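Local atomic coordinates of short-chain type dehydrogenase/reductase (PDB entry 3SVT), a protein that probably acts as an NAD-dependent oxidoreductase of the short-chain dehydrogenase/reductase family, though its specific substrate is not established. Residues B[190-195]-B[232-237]; B[15-20]-B[95-100]; B[121-126]-B[165-170]; B[196-201]-B[224-229]. All coordinates share one frame; numbering follows the deposited sequence.

Contact 1 (B[190-195]-B[232-237]); sequences NSIRPG and NMAMFL
Buried apolar packing joins I192, on strand 187-198 of the parallel sheet, to M233, A234 and L237 on helix 227-238, which lies against the sheet in the Rossmann-like fold. The helix runs almost antiparallel to the strand, at 170°, with the two short axes 9.7 Å apart. This is the packing of a beta-alpha-beta crossover, since helix 227-238 leads on to strand 249-252, a parallel neighbour of strand 187-198. I192 carries the contact. Its CG1 lies beside the backbone N and the chain stretches on from there (chi2 167°), which pushes CD1 out into the helix surface. There I192 CD1 sits 3.6 Å from M233 CG and 3.9 Å from A234 CB, close also to the A234 backbone N. The bent chain of M233 offers its CG to I192 and continues to I250 and V252 of the next strand. L237 runs past I192 in the opposite direction, with its CD1 3.9 Å from I192 CG1. The same methyl, L237 CD1, lies 4.0 Å from N190 CB. The N190 amide is held by the link between helix 227-238 and strand 249-252: OD1 accepts from Q248 N and ND2 donates to the V245 carbonyl. No hydrogen bond crosses between the segments; methyl and methylene groups make the join, and N190, the one polar side chain here, turns its amide to backbone groups outside them.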
# COMPACT_ATOMS: atom_id res chain seq x y z
N ASN B 190 4.95 0.84 -16.27
CA ASN B 190 4.96 1.61 -15.04
C ASN B 190 3.92 2.72 -15.08
O ASN B 190 3.48 3.14 -16.17
CB ASN B 190 6.36 2.24 -14.79
CG ASN B 190 7.47 1.21 -14.61
OD1 ASN B 190 7.56 0.58 -13.57
ND2 ASN B 190 8.34 1.08 -15.61
N SER B 191 3.52 3.21 -13.91
CA SER B 191 2.59 4.34 -13.79
C SER B 191 3.27 5.52 -13.08
O SER B 191 4.03 5.34 -12.13
CB SER B 191 1.33 3.95 -13.03
OG SER B 191 0.54 5.10 -12.77
N ILE B 192 2.99 6.73 -13.57
CA ILE B 192 3.29 7.95 -12.88
C ILE B 192 2.00 8.61 -12.37
O ILE B 192 1.07 8.82 -13.15
CB ILE B 192 4.03 8.96 -13.80
CG1 ILE B 192 5.32 8.33 -14.37
CG2 ILE B 192 4.33 10.25 -13.06
CD1 ILE B 192 5.91 9.11 -15.49
N ARG B 193 1.96 8.99 -11.08
CA ARG B 193 0.84 9.76 -10.52
C ARG B 193 1.27 11.19 -10.19
O ARG B 193 1.83 11.42 -9.12
CB ARG B 193 0.39 9.12 -9.20
CG ARG B 193 -0.32 7.76 -9.32
CD ARG B 193 -0.45 7.24 -7.89
NE ARG B 193 -1.24 6.05 -7.70
CZ ARG B 193 -1.09 5.20 -6.67
NH1 ARG B 193 -0.14 5.36 -5.76
NH2 ARG B 193 -1.88 4.17 -6.59
N PRO B 194 1.04 12.15 -11.11
CA PRO B 194 1.36 13.53 -10.82
C PRO B 194 0.43 14.15 -9.79
O PRO B 194 -0.73 13.76 -9.69
CB PRO B 194 1.15 14.24 -12.17
CG PRO B 194 0.79 13.22 -13.15
CD PRO B 194 0.54 11.94 -12.48
N GLY B 195 0.95 15.10 -9.03
CA GLY B 195 0.12 15.87 -8.10
C GLY B 195 -0.43 17.09 -8.84
O GLY B 195 -0.89 17.00 -9.97
N ASN B 232 10.30 14.54 -17.22
CA ASN B 232 11.59 14.00 -16.76
C ASN B 232 11.46 12.55 -16.24
O ASN B 232 12.27 11.68 -16.56
CB ASN B 232 12.14 14.87 -15.62
CG ASN B 232 12.68 16.24 -16.08
OD1 ASN B 232 13.10 16.43 -17.22
ND2 ASN B 232 12.71 17.18 -15.14
N MET B 233 10.44 12.30 -15.42
CA MET B 233 10.18 10.95 -14.90
C MET B 233 9.81 9.99 -16.02
O MET B 233 10.25 8.84 -16.00
CB MET B 233 9.04 10.96 -13.87
CG MET B 233 8.74 9.59 -13.25
SD MET B 233 10.05 8.92 -12.22
CE MET B 233 9.76 9.93 -10.75
N ALA B 234 8.99 10.46 -16.96
CA ALA B 234 8.58 9.59 -18.05
C ALA B 234 9.79 9.21 -18.89
O ALA B 234 9.97 8.04 -19.22
CB ALA B 234 7.50 10.24 -18.91
N MET B 235 10.62 10.19 -19.21
CA MET B 235 11.80 9.94 -20.03
C MET B 235 12.77 9.01 -19.31
O MET B 235 13.33 8.09 -19.91
CB MET B 235 12.48 11.26 -20.44
CG MET B 235 11.64 12.10 -21.42
SD MET B 235 12.34 13.70 -21.88
CE MET B 235 13.84 13.14 -22.64
N PHE B 236 12.97 9.23 -18.02
CA PHE B 236 13.79 8.30 -17.25
C PHE B 236 13.22 6.89 -17.32
O PHE B 236 13.95 5.94 -17.60
CB PHE B 236 13.91 8.73 -15.79
CG PHE B 236 14.60 7.70 -14.92
CD1 PHE B 236 15.95 7.45 -15.06
CD2 PHE B 236 13.88 6.96 -14.00
CE1 PHE B 236 16.57 6.49 -14.30
CE2 PHE B 236 14.52 6.00 -13.23
CZ PHE B 236 15.87 5.78 -13.40
N LEU B 237 11.92 6.73 -17.10
CA LEU B 237 11.34 5.38 -17.17
C LEU B 237 11.37 4.75 -18.59
O LEU B 237 11.41 3.54 -18.70
CB LEU B 237 9.93 5.35 -16.64
CG LEU B 237 9.73 5.61 -15.16
CD1 LEU B 237 8.24 5.77 -14.90
CD2 LEU B 237 10.33 4.46 -14.30

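Contact 2 (B[15-20]-B[95-100]); sequences LVTGGG and VVHCAG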
# COMPACT_ATOMS: atom_id res chain seq x y z
N LEU B 15 5.20 6.55 -29.13
CA LEU B 15 3.84 7.04 -29.24
C LEU B 15 3.48 7.82 -27.96
O LEU B 15 3.69 7.35 -26.85
CB LEU B 15 2.87 5.87 -29.42
CG LEU B 15 1.39 6.27 -29.52
CD1 LEU B 15 1.14 6.92 -30.89
CD2 LEU B 15 0.52 5.05 -29.27
N VAL B 16 2.93 9.02 -28.13
CA VAL B 16 2.45 9.81 -26.99
C VAL B 16 0.98 10.22 -27.17
O VAL B 16 0.63 10.94 -28.13
CB VAL B 16 3.32 11.04 -26.75
CG1 VAL B 16 2.80 11.83 -25.52
CG2 VAL B 16 4.81 10.61 -26.54
N THR B 17 0.13 9.75 -26.26
CA THR B 17 -1.30 10.04 -26.33
C THR B 17 -1.58 11.27 -25.47
O THR B 17 -0.89 11.52 -24.46
CB THR B 17 -2.19 8.85 -25.85
OG1 THR B 17 -2.17 8.79 -24.42
CG2 THR B 17 -1.72 7.49 -26.48
N GLY B 18 -2.56 12.06 -25.90
CA GLY B 18 -2.80 13.38 -25.32
C GLY B 18 -1.62 14.29 -25.61
O GLY B 18 -1.33 15.19 -24.83
N GLY B 19 -0.94 14.07 -26.74
CA GLY B 19 0.24 14.82 -27.09
C GLY B 19 0.01 16.24 -27.55
O GLY B 19 0.97 16.96 -27.80
N GLY B 20 -1.24 16.66 -27.65
CA GLY B 20 -1.58 17.98 -28.15
C GLY B 20 -1.51 19.14 -27.16
O GLY B 20 -1.47 20.28 -27.59
N VAL B 95 5.84 4.00 -25.15
CA VAL B 95 4.59 4.73 -25.14
C VAL B 95 4.53 5.50 -23.86
O VAL B 95 4.91 4.99 -22.81
CB VAL B 95 3.34 3.76 -25.17
CG1 VAL B 95 2.04 4.52 -25.03
CG2 VAL B 95 3.33 2.94 -26.43
N VAL B 96 4.02 6.72 -23.95
CA VAL B 96 3.60 7.48 -22.79
C VAL B 96 2.14 7.86 -22.98
O VAL B 96 1.78 8.61 -23.93
CB VAL B 96 4.45 8.73 -22.58
CG1 VAL B 96 4.10 9.36 -21.19
CG2 VAL B 96 5.95 8.40 -22.65
N HIS B 97 1.30 7.34 -22.09
CA HIS B 97 -0.14 7.47 -22.23
C HIS B 97 -0.65 8.55 -21.28
O HIS B 97 -0.79 8.34 -20.07
CB HIS B 97 -0.83 6.09 -22.04
CG HIS B 97 -2.33 6.15 -22.01
ND1 HIS B 97 -3.08 6.59 -23.08
CD2 HIS B 97 -3.21 5.87 -21.02
CE1 HIS B 97 -4.37 6.56 -22.76
NE2 HIS B 97 -4.47 6.11 -21.52
N CYS B 98 -0.88 9.74 -21.85
CA CYS B 98 -1.37 10.89 -21.09
C CYS B 98 -2.82 11.24 -21.36
O CYS B 98 -3.39 12.11 -20.64
CB CYS B 98 -0.53 12.13 -21.40
SG CYS B 98 1.21 11.80 -21.52
N ALA B 99 -3.41 10.63 -22.39
CA ALA B 99 -4.80 10.88 -22.74
C ALA B 99 -5.69 10.33 -21.65
O ALA B 99 -5.49 9.23 -21.16
CB ALA B 99 -5.14 10.24 -24.08
N GLY B 100 -6.68 11.13 -21.26
CA GLY B 100 -7.57 10.79 -20.16
C GLY B 100 -8.15 12.06 -19.59
O GLY B 100 -7.58 13.14 -19.74
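T17 reaches across to H97, C98 and A99 from the end of strand 13-17. T17 CB lies 3.7 Å from both A99 CB and H97 ND1. One branch, CG2, meets the H97 ring at its edge, in the ring plane. The other branch, OG1, stands between the backbone N and the carbonyl carbon (chi1 77°), directed at the turn that follows strand 94-97. T17 OG1 and H97 ND1 are 2.7 Å apart and hydrogen-bonded, and either could be the donor. The A99 N-H gives T17 OG1 a straight bond of 3.0 Å (165°), while that of C98 reaches the same oxygen only weakly. Both strands are central in the parallel sheet of the Rossmann-like fold: T17-G20 open the glycine-rich TGxxxGxG motif of the family, and H97-G100 occupy the place of its NNAG motif. Upstream the strands run parallel, V96 N bonding to L15 O at 3.0 Å and T17 N to V96 O at 3.1 Å. Beyond them the C98 N-H also meets T17 O, approaching from above the carbonyl plane at 3.2 Å. G18, with positive phi, turns the chain away close to A99, its N 3.6 Å from A99 CB. The H97 ring is also tied through NE2 to T127 OG1 of helix 113-140.

Contact 3 (B[121-126]-B[165-170]); sequences DLNVNG and GVTKSA
N123 and T167 are brought together by two first torsions: in N123 the CG lies beside the backbone N (chi1 -70°), and in T167 the hydroxyl stands between the backbone N and the carbonyl carbon (chi1 56°). The two side chains cross at about a right angle. N123 ND2 donates to T167 OG1 at 2.7 Å in a nearly straight bond (166°), with the hydroxyl oxygen close to the amide plane. The other end of the amide is fixed too, as N123 OD1 accepts from the backbone of G101, so the asparagine is gripped on both sides and its rotation is set. With the N123 N-H as donor, the single proton of the T167 hydroxyl is left for the carbonyls of A163 and Y164, both within hydrogen-bonding reach. The neighbouring residue V124 packs its CG2 on the other branch of the same threonine, T167 CG2, at 3.7 Å, and on A170 CB, nearly a turn on, at 4.2 Å. These contacts join two helices lying almost parallel, with short axes 8.7 Å apart. Helix 113-140 widens here into a pi-type turn, where G126 N bonds to D121 O at 2.9 Å. On the flank away from T167, N125 ND2 bonds D121 OD1 and N125 OD1 takes the indole N-H of W116 of a neighbouring subunit. Two conformers are deposited for K168, so its approach to the N123 amide is doubtful in detail. Y164 and K168 fit the YxxxK motif of short-chain dehydrogenases, and N123 matches the asparagine that in relatives completes the catalytic tetrad, so the two helices probably frame the active site.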
# COMPACT_ATOMS: atom_id res chain seq x y z
N ASP B 121 -15.07 5.06 -19.67
CA ASP B 121 -14.76 4.63 -21.01
C ASP B 121 -13.40 5.22 -21.42
O ASP B 121 -12.54 4.52 -21.93
CB ASP B 121 -15.90 5.04 -21.94
CG ASP B 121 -15.83 4.36 -23.32
OD1 ASP B 121 -15.41 3.18 -23.46
OD2 ASP B 121 -16.23 5.03 -24.27
N LEU B 122 -13.21 6.49 -21.16
CA LEU B 122 -11.98 7.17 -21.55
C LEU B 122 -10.74 6.63 -20.84
O LEU B 122 -9.73 6.27 -21.50
CB LEU B 122 -12.11 8.66 -21.27
CG LEU B 122 -10.94 9.53 -21.71
CD1 LEU B 122 -10.49 9.20 -23.18
CD2 LEU B 122 -11.35 10.99 -21.54
N ASN B 123 -10.82 6.54 -19.52
CA ASN B 123 -9.68 6.17 -18.71
C ASN B 123 -9.43 4.67 -18.69
O ASN B 123 -8.31 4.23 -18.94
CB ASN B 123 -9.85 6.69 -17.28
CG ASN B 123 -9.75 8.21 -17.17
OD1 ASN B 123 -9.51 8.93 -18.15
ND2 ASN B 123 -9.95 8.72 -15.97
N VAL B 124 -10.47 3.88 -18.42
CA VAL B 124 -10.32 2.44 -18.28
C VAL B 124 -10.22 1.73 -19.63
O VAL B 124 -9.27 1.02 -19.91
CB VAL B 124 -11.47 1.83 -17.42
CG1 VAL B 124 -11.19 0.36 -17.14
CG2 VAL B 124 -11.62 2.60 -16.10
N ASN B 125 -11.20 1.94 -20.50
CA ASN B 125 -11.22 1.23 -21.77
C ASN B 125 -10.15 1.82 -22.70
O ASN B 125 -9.38 1.09 -23.29
CB ASN B 125 -12.61 1.24 -22.40
CG ASN B 125 -13.66 0.65 -21.48
OD1 ASN B 125 -13.35 -0.19 -20.64
ND2 ASN B 125 -14.89 1.13 -21.59
N GLY B 126 -10.11 3.16 -22.78
CA GLY B 126 -9.10 3.88 -23.57
C GLY B 126 -7.68 3.42 -23.31
O GLY B 126 -6.96 3.09 -24.23
N GLY B 165 -10.44 9.41 -9.50
CA GLY B 165 -9.52 8.57 -8.73
C GLY B 165 -9.85 7.08 -8.84
O GLY B 165 -8.94 6.22 -8.84
N VAL B 166 -11.15 6.80 -8.95
CA VAL B 166 -11.64 5.44 -9.12
C VAL B 166 -11.02 4.85 -10.39
O VAL B 166 -10.42 3.76 -10.36
CB VAL B 166 -13.17 5.44 -9.24
CG1 VAL B 166 -13.70 4.10 -9.68
CG2 VAL B 166 -13.84 5.93 -7.92
N THR B 167 -11.14 5.56 -11.50
CA THR B 167 -10.64 5.02 -12.78
C THR B 167 -9.14 5.04 -12.83
O THR B 167 -8.54 4.12 -13.39
CB THR B 167 -11.19 5.77 -14.02
OG1 THR B 167 -10.88 7.16 -13.92
CG2 THR B 167 -12.73 5.56 -14.19
N LYS B 168 -8.51 6.07 -12.28
CA LYS B 168 -7.05 6.12 -12.29
C LYS B 168 -6.47 4.97 -11.43
O LYS B 168 -5.44 4.41 -11.77
CB LYS B 168 -6.53 7.50 -11.88
CG LYS B 168 -6.65 8.56 -13.01
CD LYS B 168 -6.01 8.07 -14.33
CE LYS B 168 -5.55 9.23 -15.26
NZ LYS B 168 -6.59 10.28 -15.46
N SER B 169 -7.14 4.60 -10.34
CA SER B 169 -6.77 3.38 -9.59
C SER B 169 -6.82 2.12 -10.46
O SER B 169 -5.93 1.26 -10.36
CB SER B 169 -7.67 3.15 -8.38
OG SER B 169 -7.43 4.14 -7.39
N ALA B 170 -7.84 2.01 -11.32
CA ALA B 170 -7.93 0.88 -12.24
C ALA B 170 -6.76 0.84 -13.17
O ALA B 170 -6.22 -0.23 -13.48
CB ALA B 170 -9.24 0.91 -13.09

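Contact 4 (B[196-201]-B[224-229]); sequences LIRTDL and QGEVED
R198 and Q224 bury the most surface here, their side chains crossing at the outer edge of the contact. R198 NH1 donates to Q224 OE1 at 2.9 Å, nearly in line with the amide C=O (163°), and the oxygen lies near the guanidinium plane. The amide and guanidinium planes are also close to coplanar, 23° apart. The bend of R198 at chi3 (70°) turns the guanidinium so that its NH1 edge meets Q224 OE1. From the other flank E226 runs alongside the arginine, with E226 OE2 3.3 Å from R198 CD; the salt bridge to NE is long, so its pull is probably modest. The NE2 of Q224 is held by the carbonyl of T206. Beneath these side chains the backbones make a short, weakly bonded parallel pairing centred on I197 and G225, L196 O accepting from G225 N at 2.9 Å and R198 N giving to G225 O at 2.9 Å. The short strand 225-226 loosely extends the sheet at the end of strand 187-198, closing off the excursion with helices 203-207 and 209-218, which in short-chain dehydrogenases generally forms the substrate-binding loop. I197 points to the other face of this pairing. As G225 has no side chain, I197 CD1 can settle 3.7 Å from G225 CA, while I197 CG2 lies 3.4 Å from E226 C at the start of helix 227-238. E226 is the N-cap of that helix; its backbone N-H is taken by D229 OD2 from above the carboxylate plane. A water donates to both R198 O and E226 OE1 and accepts from V227 N at 3.0 Å.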
# COMPACT_ATOMS: atom_id res chain seq x y z
N LEU B 196 -0.34 18.25 -8.21
CA LEU B 196 -0.81 19.47 -8.83
C LEU B 196 0.27 19.93 -9.79
O LEU B 196 1.33 20.32 -9.36
CB LEU B 196 -1.11 20.54 -7.79
CG LEU B 196 -1.79 21.79 -8.33
CD1 LEU B 196 -3.13 21.45 -9.00
CD2 LEU B 196 -1.97 22.84 -7.20
N ILE B 197 -0.02 19.85 -11.08
CA ILE B 197 0.88 20.30 -12.11
C ILE B 197 0.28 21.52 -12.78
O ILE B 197 -0.91 21.53 -13.12
CB ILE B 197 1.14 19.20 -13.16
CG1 ILE B 197 1.55 17.88 -12.50
CG2 ILE B 197 2.23 19.63 -14.10
CD1 ILE B 197 2.67 18.03 -11.48
N ARG B 198 1.09 22.55 -12.99
CA ARG B 198 0.62 23.77 -13.66
C ARG B 198 0.44 23.52 -15.16
O ARG B 198 1.41 23.37 -15.88
CB ARG B 198 1.59 24.93 -13.42
CG ARG B 198 1.54 25.48 -12.00
CD ARG B 198 2.67 26.48 -11.75
NE ARG B 198 2.45 27.72 -12.50
CZ ARG B 198 1.57 28.66 -12.17
NH1 ARG B 198 0.80 28.53 -11.08
NH2 ARG B 198 1.45 29.74 -12.94
N THR B 199 -0.82 23.40 -15.59
CA THR B 199 -1.18 23.43 -17.00
C THR B 199 -2.31 24.45 -17.17
O THR B 199 -2.95 24.87 -16.18
CB THR B 199 -1.66 22.07 -17.49
OG1 THR B 199 -2.90 21.75 -16.86
CG2 THR B 199 -0.62 20.98 -17.20
N ASP B 200 -2.56 24.85 -18.42
CA ASP B 200 -3.67 25.78 -18.73
C ASP B 200 -5.01 25.15 -18.35
O ASP B 200 -5.93 25.84 -17.91
CB ASP B 200 -3.67 26.15 -20.22
CG ASP B 200 -2.39 26.81 -20.67
OD1 ASP B 200 -1.72 27.48 -19.85
OD2 ASP B 200 -2.04 26.67 -21.86
N LEU B 201 -5.10 23.83 -18.49
CA LEU B 201 -6.26 23.08 -18.07
C LEU B 201 -6.69 23.43 -16.63
O LEU B 201 -7.88 23.64 -16.37
CB LEU B 201 -5.98 21.57 -18.19
N GLN B 224 4.49 24.37 -6.71
CA GLN B 224 3.58 23.59 -7.52
C GLN B 224 4.38 22.83 -8.57
O GLN B 224 5.50 23.20 -8.90
CB GLN B 224 2.56 24.52 -8.18
CG GLN B 224 1.62 25.21 -7.16
CD GLN B 224 0.63 26.18 -7.80
OE1 GLN B 224 0.91 26.78 -8.83
NE2 GLN B 224 -0.50 26.38 -7.13
N GLY B 225 3.80 21.77 -9.11
CA GLY B 225 4.48 20.97 -10.13
C GLY B 225 4.48 21.67 -11.47
O GLY B 225 3.72 22.62 -11.69
N GLU B 226 5.37 21.21 -12.35
CA GLU B 226 5.51 21.71 -13.70
C GLU B 226 5.49 20.53 -14.63
O GLU B 226 5.88 19.42 -14.25
CB GLU B 226 6.83 22.49 -13.84
CG GLU B 226 6.96 23.72 -12.90
CD GLU B 226 6.02 24.87 -13.26
OE1 GLU B 226 5.42 24.88 -14.37
OE2 GLU B 226 5.87 25.77 -12.43
N VAL B 227 5.03 20.75 -15.85
CA VAL B 227 5.00 19.70 -16.87
C VAL B 227 6.38 19.01 -17.02
O VAL B 227 6.46 17.79 -17.17
CB VAL B 227 4.51 20.22 -18.23
CG1 VAL B 227 4.82 19.22 -19.32
CG2 VAL B 227 2.99 20.54 -18.18
N GLU B 228 7.46 19.76 -16.93
CA GLU B 228 8.80 19.20 -17.05
C GLU B 228 9.09 18.17 -15.97
O GLU B 228 9.81 17.20 -16.23
CB GLU B 228 9.86 20.31 -17.01
CG GLU B 228 9.65 21.38 -18.07
CD GLU B 228 8.44 22.30 -17.81
OE1 GLU B 228 8.25 22.81 -16.69
OE2 GLU B 228 7.64 22.51 -18.72
N ASP B 229 8.54 18.35 -14.77
CA ASP B 229 8.74 17.39 -13.70
C ASP B 229 8.21 16.00 -14.13
O ASP B 229 8.86 14.97 -13.88
CB ASP B 229 8.03 17.79 -12.41
CG ASP B 229 8.49 19.13 -11.84
OD1 ASP B 229 9.71 19.44 -11.90
OD2 ASP B 229 7.62 19.85 -11.27
O HOH W 1 3.94 23.51 -16.11

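How the contacts relate
Contacts 1, 2 and 4 belong to one parallel sheet and its helices, while contact 3 pairs two helices beside it. Contacts 1 and 2 meet directly, A234 CB lying 4.2 Å from V96 CG1. Contact 2 reaches contact 3 where G100 CA comes to 3.4 Å from N123 OD1, linking the turn after strand 94-97 to the helices that carry the presumed catalytic residues. Contact 4 continues contact 1 along the same strand and helix, their centres about 13 Å apart, and both touch the second subunit; contact 3 faces the third. The centres of contacts 3 and 4 are about 21 Å apart, on opposite sides of the chain's centre.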